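Local atomic coordinates of putative gdp-fucose protein o-fucosyltransferase 1 (Caenorhabditis elegans, PDB entry 3ZY2), a protein that is a putative protein O-fucosyltransferase of the GT-B clan, built on two parallel beta sheets, and binds guanosine-5'-diphosphate. Residues D6-I11 / A36-L41; V12-M17 / G123-Q128; G21-Q26 / P44-F49; G29-A34 / A69-V74. All blocks are in the same frame, centred on the assembly; numbering follows the deposited sequence.

Contact 1 (D6-I11 / A36-L41); sequences DPNGYI and ALDRTL
The parallel strand pair of a beta-alpha-beta crossover, connected through helix 20-37, sets Tyr10 beside Thr40 and Ile11 beside Leu41. Two backbone bonds tie the strands: Thr40 N gives to Gly9 O at 3.1 Å and Ile11 N to Thr40 O at 2.9 Å, the latter oxygen also receiving a CA-H...O contact from Tyr10 CA. Just ahead of the pair Asp6 opens a type I turn that ends at Gly9. Its CG stands anti to the backbone N (chi1 -173°), and OD2 takes the Thr40 OG1 hydroxyl at 2.6 Å through its anti lone pair. Asn8 N gives to Asp6 OD1 at 2.9 Å, approaching from above the carboxylate plane, an Asx turn, so both oxygens are held and the group's rotation is fixed. Arg73 pairs with Asp6 and with Asp38, where helix 20-37 closes in a Schellman motif; this would favour ionised carboxylates. Tyr10 and Thr40 run side by side on one face of the sheet, with CD2 of the ring 3.7 Å from Thr40 CB. On the other face Ile11 CG2 packs 3.7 Å from Leu41 CD1. Arg39, extended from CG to NE, brings its guanidinium under Asn8 O, which lies 3.4 Å above the plane and over its centre. NH2 of Arg39 bonds Tyr166 O, while NH1 gives to Tyr10 O at 3.3 Å.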
# COMPACT_ATOMS: atom_id res chain seq x y z
N ASP A 6 23.18 -18.03 -6.44
CA ASP A 6 22.02 -18.39 -7.25
C ASP A 6 21.91 -17.49 -8.49
O ASP A 6 21.68 -16.28 -8.38
CB ASP A 6 20.75 -18.31 -6.39
CG ASP A 6 19.50 -18.85 -7.09
OD1 ASP A 6 19.52 -19.08 -8.33
OD2 ASP A 6 18.48 -19.03 -6.40
N PRO A 7 22.08 -18.09 -9.70
CA PRO A 7 21.98 -17.32 -10.94
C PRO A 7 20.63 -16.63 -11.12
O PRO A 7 20.56 -15.62 -11.82
CB PRO A 7 22.18 -18.36 -12.05
CG PRO A 7 22.15 -19.69 -11.39
CD PRO A 7 22.36 -19.52 -9.92
N ASN A 8 19.58 -17.19 -10.52
CA ASN A 8 18.25 -16.58 -10.57
C ASN A 8 18.08 -15.40 -9.63
O ASN A 8 17.14 -14.63 -9.76
CB ASN A 8 17.16 -17.61 -10.26
CG ASN A 8 16.97 -18.64 -11.36
OD1 ASN A 8 16.16 -19.56 -11.22
ND2 ASN A 8 17.71 -18.50 -12.47
N GLY A 9 18.98 -15.27 -8.67
CA GLY A 9 18.93 -14.13 -7.76
C GLY A 9 18.23 -14.43 -6.44
O GLY A 9 17.96 -15.60 -6.10
N TYR A 10 17.96 -13.35 -5.71
CA TYR A 10 17.50 -13.42 -4.32
C TYR A 10 16.28 -12.56 -4.05
O TYR A 10 15.99 -11.59 -4.77
CB TYR A 10 18.62 -12.97 -3.36
CG TYR A 10 19.81 -13.88 -3.45
CD1 TYR A 10 20.77 -13.70 -4.46
CD2 TYR A 10 19.96 -14.95 -2.57
CE1 TYR A 10 21.85 -14.56 -4.56
CE2 TYR A 10 21.03 -15.81 -2.68
CZ TYR A 10 21.97 -15.61 -3.67
OH TYR A 10 23.03 -16.48 -3.74
N ILE A 11 15.57 -12.91 -2.98
CA ILE A 11 14.53 -12.07 -2.41
C ILE A 11 14.89 -11.81 -0.96
O ILE A 11 15.23 -12.75 -0.25
CB ILE A 11 13.14 -12.75 -2.47
CG1 ILE A 11 12.64 -12.85 -3.90
CG2 ILE A 11 12.10 -12.01 -1.61
CD1 ILE A 11 11.60 -13.95 -4.08
N ALA A 36 7.79 -19.86 -6.07
CA ALA A 36 7.14 -19.63 -7.38
C ALA A 36 8.02 -18.80 -8.31
O ALA A 36 8.05 -19.07 -9.53
CB ALA A 36 5.78 -18.99 -7.19
N LEU A 37 8.73 -17.81 -7.77
CA LEU A 37 9.65 -16.99 -8.57
C LEU A 37 10.98 -17.67 -8.90
O LEU A 37 11.77 -17.16 -9.71
CB LEU A 37 9.92 -15.63 -7.93
CG LEU A 37 8.94 -14.48 -8.14
CD1 LEU A 37 9.60 -13.14 -7.80
CD2 LEU A 37 8.41 -14.48 -9.56
N ASP A 38 11.23 -18.81 -8.25
CA ASP A 38 12.49 -19.54 -8.33
C ASP A 38 13.71 -18.68 -7.98
O ASP A 38 14.75 -18.76 -8.62
CB ASP A 38 12.65 -20.26 -9.68
CG ASP A 38 13.58 -21.47 -9.58
OD1 ASP A 38 13.86 -21.93 -8.45
OD2 ASP A 38 14.02 -21.95 -10.65
N ARG A 39 13.57 -17.89 -6.92
CA ARG A 39 14.67 -17.13 -6.37
C ARG A 39 14.93 -17.65 -4.96
O ARG A 39 13.99 -18.09 -4.27
CB ARG A 39 14.32 -15.65 -6.28
CG ARG A 39 14.46 -14.90 -7.61
CD ARG A 39 14.11 -13.44 -7.44
NE ARG A 39 14.29 -12.70 -8.70
CZ ARG A 39 15.29 -11.87 -8.96
NH1 ARG A 39 16.23 -11.61 -8.05
NH2 ARG A 39 15.34 -11.25 -10.13
N THR A 40 16.18 -17.59 -4.54
CA THR A 40 16.54 -17.95 -3.16
C THR A 40 16.01 -16.89 -2.20
O THR A 40 16.17 -15.69 -2.45
CB THR A 40 18.06 -18.07 -3.02
OG1 THR A 40 18.51 -19.15 -3.83
CG2 THR A 40 18.44 -18.40 -1.57
N LEU A 41 15.37 -17.34 -1.11
CA LEU A 41 14.86 -16.43 -0.09
C LEU A 41 15.88 -16.21 1.00
O LEU A 41 16.36 -17.18 1.62
CB LEU A 41 13.57 -16.97 0.52
CG LEU A 41 12.93 -16.06 1.58
CD1 LEU A 41 12.53 -14.71 0.95
CD2 LEU A 41 11.74 -16.76 2.24

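Contact 2 (V12-M17 / G123-Q128); sequences VFCPCM and GPYWDQ
The disulfide-closed turn that follows strand 10-13 of the parallel sheet rests on helix 122-128, with Cys14 lying over one face of the Tyr125 ring. Cys14 and Cys16 are bridged across a single residue, and Pro15 between them is the centre of an inverse gamma turn. SG of Cys14 stands anti to its backbone N (chi1 -178°) and comes to 3.4 Å from Tyr125 CG, offset toward the rim. The line from this sulfur to the ring centroid is 22° off the normal, which makes it a sulfur-aromatic contact over the face. CB of the same cysteine adds a CH-pi contact 3.8 Å from the Tyr125 centroid, so CB and SG of Cys14 lie together over this one face. The Pro15 and Tyr125 side chains cross at about a right angle, with Pro15 CD 3.6 Å from Tyr125 CE1. At the far end of the ring the hydroxyl gives a weak hydrogen bond to Phe13 O, with OH and O 2.8 Å apart, and the backbone N of Asn45 is a further partner of that hydroxyl. The phenol thus joins the end of the strand to the segment leading into strand 46-48. Trp126 lies next to it on the helix, and Tyr125 CD2 sits over the centre of one indole face. Trp126 NE1 is taken by Ser172, and Phe133 meets the indole edge-to-face. Val12 and Trp126 approach tip to tip, CG1 of the valine reaching the indole edge 4.2 Å from CH2.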
# COMPACT_ATOMS: atom_id res chain seq x y z
N VAL A 12 14.80 -10.56 -0.54
CA VAL A 12 15.00 -10.19 0.88
C VAL A 12 13.86 -9.27 1.28
O VAL A 12 13.38 -8.48 0.45
CB VAL A 12 16.41 -9.56 1.14
CG1 VAL A 12 16.61 -8.25 0.35
CG2 VAL A 12 16.63 -9.34 2.65
N PHE A 13 13.39 -9.41 2.51
CA PHE A 13 12.23 -8.61 2.94
C PHE A 13 12.25 -8.38 4.43
O PHE A 13 12.91 -9.13 5.19
CB PHE A 13 10.89 -9.28 2.52
CG PHE A 13 10.47 -10.41 3.43
CD1 PHE A 13 11.11 -11.65 3.38
CD2 PHE A 13 9.44 -10.20 4.37
CE1 PHE A 13 10.73 -12.68 4.25
CE2 PHE A 13 9.05 -11.24 5.25
CZ PHE A 13 9.70 -12.47 5.18
N CYS A 14 11.51 -7.35 4.84
CA CYS A 14 11.21 -7.08 6.24
C CYS A 14 9.83 -7.62 6.60
O CYS A 14 8.85 -7.25 5.92
CB CYS A 14 11.22 -5.59 6.52
SG CYS A 14 10.90 -5.28 8.28
N PRO A 15 9.73 -8.44 7.67
CA PRO A 15 8.42 -8.79 8.20
C PRO A 15 7.99 -7.62 9.07
O PRO A 15 8.02 -7.69 10.30
CB PRO A 15 8.68 -10.05 9.04
CG PRO A 15 10.11 -9.99 9.41
CD PRO A 15 10.83 -9.00 8.50
N CYS A 16 7.61 -6.54 8.40
CA CYS A 16 7.55 -5.23 9.05
C CYS A 16 6.17 -4.87 9.56
O CYS A 16 5.94 -3.72 9.93
CB CYS A 16 8.07 -4.15 8.09
SG CYS A 16 9.80 -3.62 8.36
N MET A 17 5.28 -5.85 9.57
CA MET A 17 3.95 -5.64 10.09
C MET A 17 3.61 -6.54 11.26
O MET A 17 3.66 -7.76 11.18
CB MET A 17 2.90 -5.81 9.01
CG MET A 17 1.54 -5.52 9.53
SD MET A 17 0.31 -5.34 8.26
CE MET A 17 0.19 -7.03 7.70
N GLY A 123 12.91 1.47 9.42
CA GLY A 123 14.25 2.03 9.67
C GLY A 123 15.21 1.07 10.35
O GLY A 123 16.20 0.68 9.73
N PRO A 124 14.93 0.68 11.61
CA PRO A 124 15.83 -0.21 12.36
C PRO A 124 16.13 -1.55 11.68
O PRO A 124 17.26 -2.04 11.78
CB PRO A 124 15.10 -0.41 13.70
CG PRO A 124 14.30 0.85 13.85
CD PRO A 124 13.83 1.17 12.47
N TYR A 125 15.15 -2.13 10.97
CA TYR A 125 15.37 -3.39 10.26
C TYR A 125 16.46 -3.30 9.21
O TYR A 125 17.43 -4.08 9.21
CB TYR A 125 14.08 -3.88 9.62
CG TYR A 125 14.21 -5.27 9.05
CD1 TYR A 125 13.90 -6.37 9.84
CD2 TYR A 125 14.60 -5.48 7.73
CE1 TYR A 125 14.01 -7.65 9.35
CE2 TYR A 125 14.68 -6.77 7.21
CZ TYR A 125 14.40 -7.85 8.04
OH TYR A 125 14.46 -9.13 7.54
N TRP A 126 16.34 -2.33 8.31
CA TRP A 126 17.34 -2.18 7.26
C TRP A 126 18.65 -1.62 7.81
O TRP A 126 19.71 -2.00 7.33
CB TRP A 126 16.77 -1.37 6.09
CG TRP A 126 15.60 -2.07 5.42
CD1 TRP A 126 14.28 -1.71 5.52
CD2 TRP A 126 15.63 -3.25 4.59
NE1 TRP A 126 13.50 -2.57 4.78
CE2 TRP A 126 14.29 -3.53 4.20
CE3 TRP A 126 16.65 -4.09 4.13
CZ2 TRP A 126 13.95 -4.61 3.38
CZ3 TRP A 126 16.31 -5.17 3.29
CH2 TRP A 126 14.97 -5.42 2.94
N ASP A 127 18.57 -0.75 8.83
CA ASP A 127 19.77 -0.24 9.52
C ASP A 127 20.61 -1.39 10.06
O ASP A 127 21.84 -1.37 9.96
CB ASP A 127 19.39 0.68 10.70
CG ASP A 127 19.15 2.12 10.28
OD1 ASP A 127 19.40 2.48 9.11
OD2 ASP A 127 18.73 2.90 11.18
N GLN A 128 19.93 -2.39 10.63
CA GLN A 128 20.59 -3.54 11.27
C GLN A 128 21.53 -4.26 10.31
O GLN A 128 22.57 -4.78 10.73
CB GLN A 128 19.56 -4.52 11.85
CG GLN A 128 20.04 -5.98 12.06
CD GLN A 128 21.20 -6.14 13.03
OE1 GLN A 128 21.45 -5.28 13.89
NE2 GLN A 128 21.93 -7.25 12.90

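Contact 3 (G21-Q26 / P44-F49); sequences GNQVDQ and PNFIEF. With GDP (guanosine-5'-diphosphate), chain C.
Gln23 runs from helix 20-37 to the backbone of Ile47, passing Phe46 on the way. Its CB lies 4.0 Å from Phe46 CD1. CG is anti to the carbonyl carbon (chi1 -67°), and the chain continues extended to the amide. There OE1 accepts from Ile47 N at 2.9 Å, the donor tilted 27° from the carbonyl plane. The same oxygen lies in the plane of the Phe46 ring at its edge, 3.4 Å from CD1, and the amide and ring are nearly coplanar. NE2 gives to Ile47 O at 3.0 Å in an almost straight bond of 170°, and a second bond joins it to Gly18 O. A single side chain therefore satisfies both the N-H and the C=O of Ile47, much as a neighbouring strand would, and the pair of bonds fixes the rotation of the amide. One residue on, Val24 CG2 adds an apolar touch 4.1 Å from Phe46 CE1. In the helix's first turn, backbone N-H groups point to the alpha-phosphate oxygens of guanosine-5'-diphosphate: Gly21 N gives to O1A of GDP at 2.7 Å and Asn22 N to O2A of GDP at 3.2 Å; His217, Arg219 and Thr335 also bond GDP. Segment 21-26 and strand 46-48 run nearly antiparallel. On the strand, Phe46 and Glu48 bond strand 55-57, Ile47 touches Tyr125 of helix 122-128, and Val24 leans on helix 335-346.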
# COMPACT_ATOMS: atom_id res chain seq x y z
N GLY A 21 3.20 -13.36 15.58
CA GLY A 21 2.18 -14.12 14.85
C GLY A 21 1.92 -13.52 13.48
O GLY A 21 1.76 -14.26 12.51
N ASN A 22 1.87 -12.20 13.38
CA ASN A 22 1.69 -11.55 12.07
C ASN A 22 2.89 -11.79 11.14
O ASN A 22 2.72 -12.03 9.93
CB ASN A 22 1.50 -10.02 12.20
CG ASN A 22 0.18 -9.60 12.88
OD1 ASN A 22 -0.08 -8.39 12.97
ND2 ASN A 22 -0.62 -10.54 13.37
N GLN A 23 4.10 -11.79 11.70
CA GLN A 23 5.32 -11.92 10.92
C GLN A 23 5.40 -13.32 10.33
O GLN A 23 5.73 -13.49 9.15
CB GLN A 23 6.53 -11.68 11.79
CG GLN A 23 6.63 -10.24 12.27
CD GLN A 23 7.63 -10.08 13.37
OE1 GLN A 23 8.66 -10.77 13.40
NE2 GLN A 23 7.33 -9.18 14.33
N VAL A 24 5.10 -14.33 11.16
CA VAL A 24 5.11 -15.71 10.69
C VAL A 24 4.01 -15.91 9.64
O VAL A 24 4.23 -16.57 8.64
CB VAL A 24 4.96 -16.71 11.85
CG1 VAL A 24 4.83 -18.14 11.32
CG2 VAL A 24 6.17 -16.61 12.77
N ASP A 25 2.83 -15.33 9.88
CA ASP A 25 1.68 -15.44 8.96
C ASP A 25 2.05 -14.96 7.54
O ASP A 25 1.78 -15.64 6.54
CB ASP A 25 0.49 -14.67 9.55
CG ASP A 25 -0.83 -15.23 9.13
OD1 ASP A 25 -0.98 -16.47 9.10
OD2 ASP A 25 -1.72 -14.43 8.83
N GLN A 26 2.74 -13.82 7.47
CA GLN A 26 3.16 -13.30 6.16
C GLN A 26 4.36 -14.10 5.64
O GLN A 26 4.46 -14.33 4.43
CB GLN A 26 3.51 -11.81 6.27
CG GLN A 26 2.28 -10.92 6.37
CD GLN A 26 2.61 -9.48 6.04
OE1 GLN A 26 3.32 -8.82 6.79
NE2 GLN A 26 2.10 -8.99 4.91
N PRO A 44 14.32 -13.97 6.93
CA PRO A 44 14.18 -12.68 7.59
C PRO A 44 14.68 -12.70 9.03
O PRO A 44 14.65 -13.76 9.68
CB PRO A 44 12.67 -12.46 7.60
CG PRO A 44 12.09 -13.84 7.67
CD PRO A 44 13.04 -14.69 6.81
N ASN A 45 15.14 -11.56 9.53
CA ASN A 45 15.19 -11.38 10.98
C ASN A 45 13.76 -11.16 11.43
O ASN A 45 13.00 -10.37 10.81
CB ASN A 45 16.01 -10.16 11.34
CG ASN A 45 17.50 -10.36 11.09
OD1 ASN A 45 18.05 -11.47 11.24
ND2 ASN A 45 18.16 -9.27 10.74
N PHE A 46 13.37 -11.86 12.48
CA PHE A 46 12.10 -11.52 13.13
C PHE A 46 12.26 -10.33 14.05
O PHE A 46 13.37 -9.92 14.31
CB PHE A 46 11.53 -12.75 13.87
CG PHE A 46 11.14 -13.85 12.92
CD1 PHE A 46 9.95 -13.73 12.20
CD2 PHE A 46 11.96 -14.97 12.73
CE1 PHE A 46 9.54 -14.74 11.29
CE2 PHE A 46 11.55 -15.99 11.79
CZ PHE A 46 10.34 -15.85 11.10
N ILE A 47 11.15 -9.77 14.50
CA ILE A 47 11.19 -8.50 15.18
C ILE A 47 10.46 -8.59 16.50
O ILE A 47 9.33 -9.07 16.56
CB ILE A 47 10.57 -7.40 14.28
CG1 ILE A 47 11.33 -7.30 12.95
CG2 ILE A 47 10.65 -6.05 14.99
CD1 ILE A 47 10.77 -6.30 11.95
N GLU A 48 11.11 -8.10 17.56
CA GLU A 48 10.54 -8.01 18.91
C GLU A 48 10.40 -6.56 19.30
O GLU A 48 11.32 -5.78 19.09
CB GLU A 48 11.43 -8.73 19.92
CG GLU A 48 11.33 -10.24 19.85
CD GLU A 48 12.20 -10.93 20.86
OE1 GLU A 48 12.87 -10.26 21.69
OE2 GLU A 48 12.26 -12.16 20.84
N PHE A 49 9.28 -6.21 19.90
CA PHE A 49 9.04 -4.84 20.31
C PHE A 49 9.02 -4.60 21.81
O PHE A 49 9.00 -3.44 22.25
CB PHE A 49 7.72 -4.33 19.72
CG PHE A 49 7.70 -4.28 18.23
CD1 PHE A 49 8.35 -3.28 17.53
CD2 PHE A 49 6.99 -5.24 17.52
CE1 PHE A 49 8.32 -3.24 16.14
CE2 PHE A 49 6.94 -5.21 16.12
CZ PHE A 49 7.60 -4.21 15.43
PB GDP C . -1.98 -11.63 17.76
O1B GDP C . -2.18 -12.52 18.94
O2B GDP C . -2.32 -11.89 16.26
O3B GDP C . -1.47 -10.11 18.12
O3A GDP C . -0.38 -12.26 17.82
PA GDP C . 1.05 -11.43 17.36
O1A GDP C . 1.92 -12.84 17.89
O2A GDP C . 1.21 -10.87 16.16
O5' GDP C . 0.73 -10.23 18.66
C5' GDP C . 0.95 -11.08 19.61
C4' GDP C . 1.73 -10.89 20.69
O4' GDP C . 1.60 -10.57 22.01
C3' GDP C . 2.61 -11.96 20.57
O3' GDP C . 4.09 -12.06 19.67
C2' GDP C . 3.92 -12.03 22.33
O2' GDP C . 4.80 -11.04 22.05
C1' GDP C . 2.65 -11.58 23.03
N9 GDP C . 1.99 -12.65 23.30
C8 GDP C . 0.35 -13.14 22.65
N7 GDP C . 0.50 -14.20 23.37
C5 GDP C . 1.42 -14.62 24.14
C6 GDP C . 2.02 -15.84 25.22
O6 GDP C . 1.23 -16.66 25.26
N1 GDP C . 2.98 -15.48 25.55
C2 GDP C . 3.85 -14.59 25.52
N2 GDP C . 4.74 -14.45 25.94
N3 GDP C . 3.74 -13.27 24.66
C4 GDP C . 2.46 -13.42 24.02

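Contact 4 (G29-A34 / A69-V74); sequences GVLAFA and AKYTRV
With CG anti to its backbone N (chi1 178°), Tyr71 sends its ring edge-first at the backbone of Leu31 and Ala32. Thr72 beside it holds OG1 anti to the backbone N (chi1 -163°), which leaves CG2 between N and the carbonyl carbon, facing Leu31. The phenol meets the helix with its rim: CE2 of Tyr71 is 3.5 Å from Leu31 O, which lies near the ring plane, and 3.9 Å from Leu31 CB. Farther out, the Tyr71 OH rests against Ala32, 3.4 Å from CA and 3.7 Å from CB. No hydrogen bond crosses between the segments. One turn along the helix, however, Lys35 gives to Tyr71 O and makes a cation-pi contact with its ring. The second touch is apolar, Leu31 CD2 to Thr72 CG2 at 3.8 Å, the two side chains crossing at a slant. Leu31 is buried there, packed also on Leu41 of strand 40-42 and on Val68. Residues 69-73 thus lie against helix 20-37 just ahead of strand 74-75, the outermost strand beside 40-42. The helix packed on a parallel sheet, with the chain passing on to the next strand, is consistent with the Rossmann-like alpha/beta domains of the GT-B fold.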
# COMPACT_ATOMS: atom_id res chain seq x y z
N GLY A 29 3.47 -16.97 3.35
CA GLY A 29 3.17 -16.47 1.99
C GLY A 29 4.41 -16.10 1.21
O GLY A 29 4.52 -16.34 0.01
N VAL A 30 5.39 -15.53 1.91
CA VAL A 30 6.64 -15.16 1.22
C VAL A 30 7.43 -16.39 0.77
O VAL A 30 8.01 -16.41 -0.32
CB VAL A 30 7.53 -14.19 2.05
CG1 VAL A 30 8.76 -13.83 1.22
CG2 VAL A 30 6.77 -12.91 2.46
N LEU A 31 7.44 -17.43 1.60
CA LEU A 31 8.08 -18.68 1.21
C LEU A 31 7.49 -19.21 -0.10
O LEU A 31 8.25 -19.58 -1.00
CB LEU A 31 7.94 -19.71 2.32
CG LEU A 31 8.95 -19.55 3.47
CD1 LEU A 31 8.46 -20.23 4.73
CD2 LEU A 31 10.31 -20.11 3.10
N ALA A 32 6.16 -19.20 -0.19
CA ALA A 32 5.47 -19.66 -1.41
C ALA A 32 5.82 -18.79 -2.62
O ALA A 32 6.08 -19.29 -3.73
CB ALA A 32 3.98 -19.70 -1.18
N PHE A 33 5.85 -17.47 -2.38
CA PHE A 33 6.22 -16.50 -3.41
C PHE A 33 7.63 -16.74 -3.96
O PHE A 33 7.83 -16.75 -5.19
CB PHE A 33 6.06 -15.10 -2.82
CG PHE A 33 6.49 -13.97 -3.75
CD1 PHE A 33 5.71 -13.63 -4.85
CD2 PHE A 33 7.63 -13.22 -3.48
CE1 PHE A 33 6.08 -12.57 -5.68
CE2 PHE A 33 8.01 -12.14 -4.32
CZ PHE A 33 7.22 -11.83 -5.41
N ALA A 34 8.60 -16.94 -3.07
CA ALA A 34 10.00 -17.17 -3.47
C ALA A 34 10.13 -18.45 -4.29
O ALA A 34 10.84 -18.47 -5.30
CB ALA A 34 10.93 -17.22 -2.26
N ALA A 69 14.59 -25.34 4.29
CA ALA A 69 15.23 -25.60 3.00
C ALA A 69 14.58 -26.76 2.26
O ALA A 69 14.74 -26.89 1.04
CB ALA A 69 16.72 -25.87 3.20
N LYS A 70 13.83 -27.60 2.97
CA LYS A 70 13.14 -28.73 2.31
C LYS A 70 11.93 -28.23 1.52
O LYS A 70 11.39 -28.94 0.65
CB LYS A 70 12.73 -29.78 3.32
CG LYS A 70 13.90 -30.33 4.14
CD LYS A 70 14.47 -31.59 3.55
CE LYS A 70 15.29 -32.36 4.61
NZ LYS A 70 14.50 -32.73 5.83
N TYR A 71 11.53 -26.99 1.79
CA TYR A 71 10.45 -26.38 1.04
C TYR A 71 10.95 -25.59 -0.17
O TYR A 71 10.41 -25.74 -1.29
CB TYR A 71 9.56 -25.50 1.93
CG TYR A 71 8.48 -24.84 1.13
CD1 TYR A 71 7.44 -25.60 0.57
CD2 TYR A 71 8.53 -23.47 0.85
CE1 TYR A 71 6.47 -25.01 -0.21
CE2 TYR A 71 7.55 -22.87 0.07
CZ TYR A 71 6.53 -23.64 -0.46
OH TYR A 71 5.57 -23.03 -1.24
N THR A 72 11.95 -24.74 0.03
CA THR A 72 12.46 -23.90 -1.04
C THR A 72 13.90 -23.49 -0.72
O THR A 72 14.32 -23.60 0.43
CB THR A 72 11.55 -22.67 -1.24
OG1 THR A 72 11.80 -22.07 -2.52
CG2 THR A 72 11.71 -21.64 -0.09
N ARG A 73 14.63 -23.01 -1.73
CA ARG A 73 15.99 -22.53 -1.50
C ARG A 73 16.02 -21.30 -0.62
O ARG A 73 15.30 -20.33 -0.86
CB ARG A 73 16.69 -22.19 -2.81
CG ARG A 73 16.86 -23.36 -3.71
CD ARG A 73 17.91 -23.09 -4.80
NE ARG A 73 17.60 -21.92 -5.63
CZ ARG A 73 16.59 -21.84 -6.51
NH1 ARG A 73 15.78 -22.88 -6.70
NH2 ARG A 73 16.40 -20.73 -7.20
N VAL A 74 16.88 -21.36 0.40
CA VAL A 74 17.03 -20.31 1.38
C VAL A 74 18.50 -20.07 1.71
O VAL A 74 19.35 -20.96 1.50
CB VAL A 74 16.29 -20.68 2.71
CG1 VAL A 74 14.78 -20.76 2.51
CG2 VAL A 74 16.85 -21.97 3.32

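In the fold
Helix 20-37 runs through contacts 1, 3 and 4, and strand 10-13 through contacts 1 and 2. Contacts 1 and 4 have centres about 9 Å apart and are joined through Arg73, whose NH1 is 2.8 Å from Asp38 OD1 and whose NH2 is 2.8 Å from Asp6 OD2. Contact 2 meets contact 3, about 10 Å away between centres, where Pro15 CG comes within 3.2 Å of Asn45 O. Only contact 3 holds residues of the GDP pocket, Gly21 and Asn22; the Pro15 side chain of contact 2 stays about 10 Å from the ligand. Contacts 1 and 4 lie toward the C-terminal end of helix 20-37, contact 4 by edge strand 74-75 and contact 1 further in.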